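Meta cleavage compound hydrolase (Janthinobacterium, PDB 1J1I) hydrolyses a carbon-carbon bond of the meta-cleavage product formed in carbazole degradation, probably releasing anthranilate and a hydroxypentadienoate. Local coordinates at residues Leu31-Gly36 and Asn57-Leu62; Gly53-Val58 and Glu269-Ala274. All coordinates share one frame; numbering follows the deposited sequence.

Interaction 1 of 2, residues Leu31-Gly36 and Asn57-Leu62; sequences LEAGKG and NVIPIL
Ala33 and Ile59 bring the two backbones closest, their CA atoms 7.1 Å apart, where the end of strand 26-33 passes the short helix 59-62 with no hydrogen bond between them. Ile59 carries the whole contact from the helix side and uses both of its branches. With CG1 beside the backbone N and CG2 anti to it (chi1 -63°), the short branch faces Ala33 while the long one runs on to Leu31. CG2 of Ile59 meets CB of Ala33 at 3.7 Å, methyl against methyl. Two residues earlier on the strand, CD2 of Leu31 lies 4.0 Å from CD1 of Ile59, the two side chains crossing at about a right angle. Leu31 and Ala33 point to the same side of the strand; Glu32, between them, turns the other way and forms a salt bridge with Arg67. Val68 of the neighbouring strand 67-71 and Tyr16 also touch Ile59, so its side chain is packed against more than one part of the fold. The closest approaches across the two segments are all between methyl groups, and just 123 Å² is buried: the helix is fitted to the sheet here by shape and by exclusion of water, without a directional bond.

Interaction 2 of 2, residues Gly53-Val58 and Glu269-Ala274; sequences GNWRNV and EDFANA
At the edge of the Trp55 indole, near its plane, lies CE2 of Phe271, 3.8 Å from Trp55 CZ3. One face of the indole carries CB of Asn54, 3.6 Å above the plane and offset toward the rim. The phenyl ring receives both Trp55 CZ3 and CG2 of Val58 obliquely, the latter 4.2 Å from Phe271 CD2. Phe271 reaches the indole from helix 268-281 because its chi1 of 175° swings the ring away from its own backbone N. Val58 spreads its two methyls over two neighbours on that helix: CG2 goes to the phenyl ring and CG1 to CB of Ala272, at 4.2 Å. Here the backbones are closest, with 5.8 Å between the CA atoms of Val58 and Ala272. Val58 N is tied back to Trp55 O at 2.9 Å, holding the turn after helix 51-55. Met264 touches Trp55, Val58 and Phe271, and Met137 of strand 131-137 touches both aromatic rings. This apolar cluster belongs to the core of the alpha/beta-hydrolase fold, joining the C-terminal helix to the segment after strand 38-42; the Trp55 side chain lies about 8 Å from that of Ser114, probably the nucleophile.

Centred about 10 Å apart on the same side of the chain's centre, the two contacts share Asn57 and Val58, the link between helices 51-55 and 59-62. In chain order, strand 26-33 comes first, then these two short helices, and helix 268-281 follows more than 200 residues later. The region 53-62 thus lies between the antiparallel end of the eight-stranded sheet, in interaction 1, and the C-terminal helix, in interaction 2. Ile61 and Leu62 join the two contacts directly: CG2 of Ile61 packs 3.5 Å from CB of Ala272. Beyond this layer, OD1 of Asp270 accepts a hydrogen bond from NE1 of Trp252 of the second subunit, so the helix of interaction 2 also takes part in the dimer interface.

Interaction 1 of 2, residues Leu31-Gly36 and Asn57-Leu62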
loop_
_atom_site.group_PDB
_atom_site.type_symbol
_atom_site.label_atom_id
_atom_site.label_comp_id
_atom_site.label_asym_id
_atom_site.label_seq_id
_atom_site.Cartn_x
_atom_site.Cartn_y
_atom_site.Cartn_z
ATOM N N LEU A 31 12.903 -6.413 22.697
ATOM C CA LEU A 31 13.670 -7.321 21.860
ATOM C C LEU A 31 14.438 -6.425 20.897
ATOM O O LEU A 31 13.887 -5.454 20.378
ATOM C CB LEU A 31 12.729 -8.241 21.077
ATOM C CG LEU A 31 12.214 -9.544 21.693
ATOM C CD1 LEU A 31 12.033 -9.424 23.189
ATOM C CD2 LEU A 31 10.915 -9.920 21.002
ATOM N N GLU A 32 15.704 -6.736 20.659
ATOM C CA GLU A 32 16.500 -5.919 19.756
ATOM C C GLU A 32 17.288 -6.730 18.739
ATOM O O GLU A 32 17.788 -7.815 19.040
ATOM C CB GLU A 32 17.448 -5.024 20.556
ATOM C CG GLU A 32 18.479 -4.311 19.702
ATOM C CD GLU A 32 19.267 -3.283 20.483
ATOM O OE1 GLU A 32 19.416 -3.456 21.712
ATOM O OE2 GLU A 32 19.748 -2.312 19.867
ATOM N N ALA A 33 17.385 -6.177 17.533
ATOM C CA ALA A 33 18.104 -6.796 16.427
ATOM C C ALA A 33 18.360 -5.756 15.344
ATOM O O ALA A 33 17.545 -4.858 15.130
ATOM C CB ALA A 33 17.287 -7.944 15.847
ATOM N N GLY A 34 19.498 -5.869 14.668
ATOM C CA GLY A 34 19.801 -4.939 13.598
ATOM C C GLY A 34 20.558 -3.678 13.954
ATOM O O GLY A 34 20.800 -3.379 15.121
ATOM N N LYS A 35 20.919 -2.930 12.916
ATOM C CA LYS A 35 21.668 -1.691 13.055
ATOM C C LYS A 35 21.081 -0.642 12.127
ATOM O O LYS A 35 20.428 -0.974 11.136
ATOM C CB LYS A 35 23.131 -1.926 12.675
ATOM C CG LYS A 35 23.896 -2.851 13.608
ATOM C CD LYS A 35 25.101 -3.470 12.906
ATOM C CE LYS A 35 25.863 -2.457 12.054
ATOM N NZ LYS A 35 26.379 -1.302 12.839
ATOM N N GLY A 36 21.327 0.624 12.445
ATOM C CA GLY A 36 20.818 1.704 11.622
ATOM C C GLY A 36 19.741 2.515 12.316
ATOM O O GLY A 36 19.696 2.579 13.546
ATOM N N ASN A 57 8.505 -13.304 13.370
ATOM C CA ASN A 57 8.865 -13.424 11.961
ATOM C C ASN A 57 9.076 -12.120 11.205
ATOM O O ASN A 57 9.492 -12.136 10.047
ATOM C CB ASN A 57 7.818 -14.269 11.233
ATOM C CG ASN A 57 7.708 -15.666 11.803
ATOM O OD1 ASN A 57 8.717 -16.348 11.991
ATOM N ND2 ASN A 57 6.483 -16.101 12.082
ATOM N N VAL A 58 8.793 -10.992 11.848
ATOM C CA VAL A 58 8.974 -9.702 11.199
ATOM C C VAL A 58 10.326 -9.082 11.545
ATOM O O VAL A 58 10.987 -8.490 10.686
ATOM C CB VAL A 58 7.837 -8.722 11.588
ATOM C CG1 VAL A 58 8.149 -7.323 11.078
ATOM C CG2 VAL A 58 6.513 -9.206 10.996
ATOM N N ILE A 59 10.747 -9.242 12.797
ATOM C CA ILE A 59 12.008 -8.674 13.253
ATOM C C ILE A 59 13.212 -8.950 12.346
ATOM O O ILE A 59 13.918 -8.018 11.972
ATOM C CB ILE A 59 12.342 -9.132 14.693
ATOM C CG1 ILE A 59 11.272 -8.622 15.659
ATOM C CG2 ILE A 59 13.705 -8.585 15.119
ATOM C CD1 ILE A 59 11.378 -9.201 17.059
ATOM N N PRO A 60 13.447 -10.224 11.961
ATOM C CA PRO A 60 14.581 -10.584 11.099
ATOM C C PRO A 60 14.613 -9.795 9.801
ATOM O O PRO A 60 15.660 -9.312 9.372
ATOM C CB PRO A 60 14.353 -12.077 10.843
ATOM C CG PRO A 60 13.638 -12.521 12.093
ATOM C CD PRO A 60 12.613 -11.412 12.193
ATOM N N ILE A 61 13.451 -9.675 9.177
ATOM C CA ILE A 61 13.343 -8.964 7.917
ATOM C C ILE A 61 13.680 -7.485 8.076
ATOM O O ILE A 61 14.500 -6.937 7.335
ATOM C CB ILE A 61 11.921 -9.105 7.333
ATOM C CG1 ILE A 61 11.573 -10.589 7.170
ATOM C CG2 ILE A 61 11.833 -8.392 6.000
ATOM C CD1 ILE A 61 10.124 -10.852 6.796
ATOM N N LEU A 62 13.052 -6.838 9.048
ATOM C CA LEU A 62 13.297 -5.422 9.271
ATOM C C LEU A 62 14.734 -5.163 9.729
ATOM O O LEU A 62 15.354 -4.178 9.330
ATOM C CB LEU A 62 12.300 -4.876 10.301
ATOM C CG LEU A 62 10.826 -4.969 9.890
ATOM C CD1 LEU A 62 9.943 -4.425 10.999
ATOM C CD2 LEU A 62 10.602 -4.189 8.599
#

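Interaction 2 of 2, residues Gly53-Val58 and Glu269-Ala274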
loop_
_atom_site.group_PDB
_atom_site.type_symbol
_atom_site.label_atom_id
_atom_site.label_comp_id
_atom_site.label_asym_id
_atom_site.label_seq_id
_atom_site.Cartn_x
_atom_site.Cartn_y
_atom_site.Cartn_z
ATOM N N GLY A 53 5.700 -12.991 20.423
ATOM C CA GLY A 53 4.600 -13.590 19.685
ATOM C C GLY A 53 4.078 -12.714 18.556
ATOM O O GLY A 53 3.637 -13.216 17.521
ATOM N N ASN A 54 4.123 -11.402 18.743
ATOM C CA ASN A 54 3.643 -10.486 17.717
ATOM C C ASN A 54 4.624 -10.234 16.574
ATOM O O ASN A 54 4.215 -10.111 15.424
ATOM C CB ASN A 54 3.287 -9.120 18.328
ATOM C CG ASN A 54 1.824 -9.010 18.732
ATOM O OD1 ASN A 54 1.203 -7.967 18.548
ATOM N ND2 ASN A 54 1.276 -10.076 19.292
ATOM N N TRP A 55 5.916 -10.174 16.879
ATOM C CA TRP A 55 6.891 -9.822 15.854
ATOM C C TRP A 55 7.976 -10.812 15.467
ATOM O O TRP A 55 8.860 -10.480 14.672
ATOM C CB TRP A 55 7.550 -8.504 16.260
ATOM C CG TRP A 55 6.551 -7.448 16.656
ATOM C CD1 TRP A 55 6.236 -7.043 17.923
ATOM C CD2 TRP A 55 5.754 -6.655 15.772
ATOM N NE1 TRP A 55 5.293 -6.040 17.881
ATOM C CE2 TRP A 55 4.980 -5.785 16.573
ATOM C CE3 TRP A 55 5.616 -6.595 14.376
ATOM C CZ2 TRP A 55 4.085 -4.857 16.021
ATOM C CZ3 TRP A 55 4.726 -5.673 13.830
ATOM C CH2 TRP A 55 3.973 -4.817 14.655
ATOM N N ARG A 56 7.910 -12.019 16.016
ATOM C CA ARG A 56 8.906 -13.052 15.755
ATOM C C ARG A 56 9.418 -13.115 14.315
ATOM O O ARG A 56 10.619 -12.987 14.071
ATOM C CB ARG A 56 8.341 -14.418 16.150
ATOM C CG ARG A 56 9.398 -15.454 16.476
ATOM C CD ARG A 56 8.830 -16.500 17.422
ATOM N NE ARG A 56 9.880 -17.176 18.179
ATOM C CZ ARG A 56 9.664 -17.916 19.263
ATOM N NH1 ARG A 56 8.430 -18.079 19.724
ATOM N NH2 ARG A 56 10.684 -18.488 19.890
ATOM N N ASN A 57 8.505 -13.304 13.370
ATOM C CA ASN A 57 8.865 -13.424 11.961
ATOM C C ASN A 57 9.076 -12.120 11.205
ATOM O O ASN A 57 9.492 -12.136 10.047
ATOM C CB ASN A 57 7.818 -14.269 11.233
ATOM C CG ASN A 57 7.708 -15.666 11.803
ATOM O OD1 ASN A 57 8.717 -16.348 11.991
ATOM N ND2 ASN A 57 6.483 -16.101 12.082
ATOM N N VAL A 58 8.793 -10.992 11.848
ATOM C CA VAL A 58 8.974 -9.702 11.199
ATOM C C VAL A 58 10.326 -9.082 11.545
ATOM O O VAL A 58 10.987 -8.490 10.686
ATOM C CB VAL A 58 7.837 -8.722 11.588
ATOM C CG1 VAL A 58 8.149 -7.323 11.078
ATOM C CG2 VAL A 58 6.513 -9.206 10.996
ATOM N N GLU A 269 5.963 -11.630 5.757
ATOM C CA GLU A 269 6.782 -11.143 4.648
ATOM C C GLU A 269 6.127 -9.952 3.957
ATOM O O GLU A 269 6.786 -8.954 3.641
ATOM C CB GLU A 269 7.012 -12.260 3.632
ATOM C CG GLU A 269 7.924 -13.366 4.130
ATOM C CD GLU A 269 9.251 -13.397 3.392
ATOM O OE1 GLU A 269 9.251 -13.682 2.172
ATOM O OE2 GLU A 269 10.294 -13.133 4.029
ATOM N N ASP A 270 4.828 -10.069 3.718
ATOM C CA ASP A 270 4.076 -9.009 3.065
ATOM C C ASP A 270 4.135 -7.746 3.921
ATOM O O ASP A 270 4.491 -6.674 3.440
ATOM C CB ASP A 270 2.621 -9.453 2.860
ATOM C CG ASP A 270 1.802 -8.443 2.065
ATOM O OD1 ASP A 270 0.635 -8.739 1.738
ATOM O OD2 ASP A 270 2.326 -7.351 1.773
ATOM N N PHE A 271 3.800 -7.877 5.199
ATOM C CA PHE A 271 3.818 -6.729 6.094
ATOM C C PHE A 271 5.196 -6.087 6.242
ATOM O O PHE A 271 5.322 -4.861 6.193
ATOM C CB PHE A 271 3.321 -7.115 7.487
ATOM C CG PHE A 271 3.424 -5.994 8.474
ATOM C CD1 PHE A 271 2.434 -5.014 8.541
ATOM C CD2 PHE A 271 4.554 -5.865 9.276
ATOM C CE1 PHE A 271 2.575 -3.915 9.385
ATOM C CE2 PHE A 271 4.702 -4.769 10.121
ATOM C CZ PHE A 271 3.709 -3.794 10.176
ATOM N N ALA A 272 6.216 -6.916 6.451
ATOM C CA ALA A 272 7.578 -6.431 6.631
ATOM C C ALA A 272 8.078 -5.658 5.422
ATOM O O ALA A 272 8.716 -4.617 5.564
ATOM C CB ALA A 272 8.520 -7.603 6.926
ATOM N N ASN A 273 7.796 -6.182 4.235
ATOM C CA ASN A 273 8.221 -5.536 3.002
ATOM C C ASN A 273 7.502 -4.217 2.777
ATOM O O ASN A 273 8.110 -3.244 2.343
ATOM C CB ASN A 273 7.994 -6.472 1.813
ATOM C CG ASN A 273 9.189 -7.367 1.547
ATOM O OD1 ASN A 273 9.758 -7.957 2.465
ATOM N ND2 ASN A 273 9.572 -7.474 0.281
ATOM N N ALA A 274 6.208 -4.186 3.073
ATOM C CA ALA A 274 5.429 -2.967 2.907
ATOM C C ALA A 274 5.977 -1.900 3.856
ATOM O O ALA A 274 6.028 -0.710 3.517
ATOM C CB ALA A 274 3.960 -3.239 3.214
#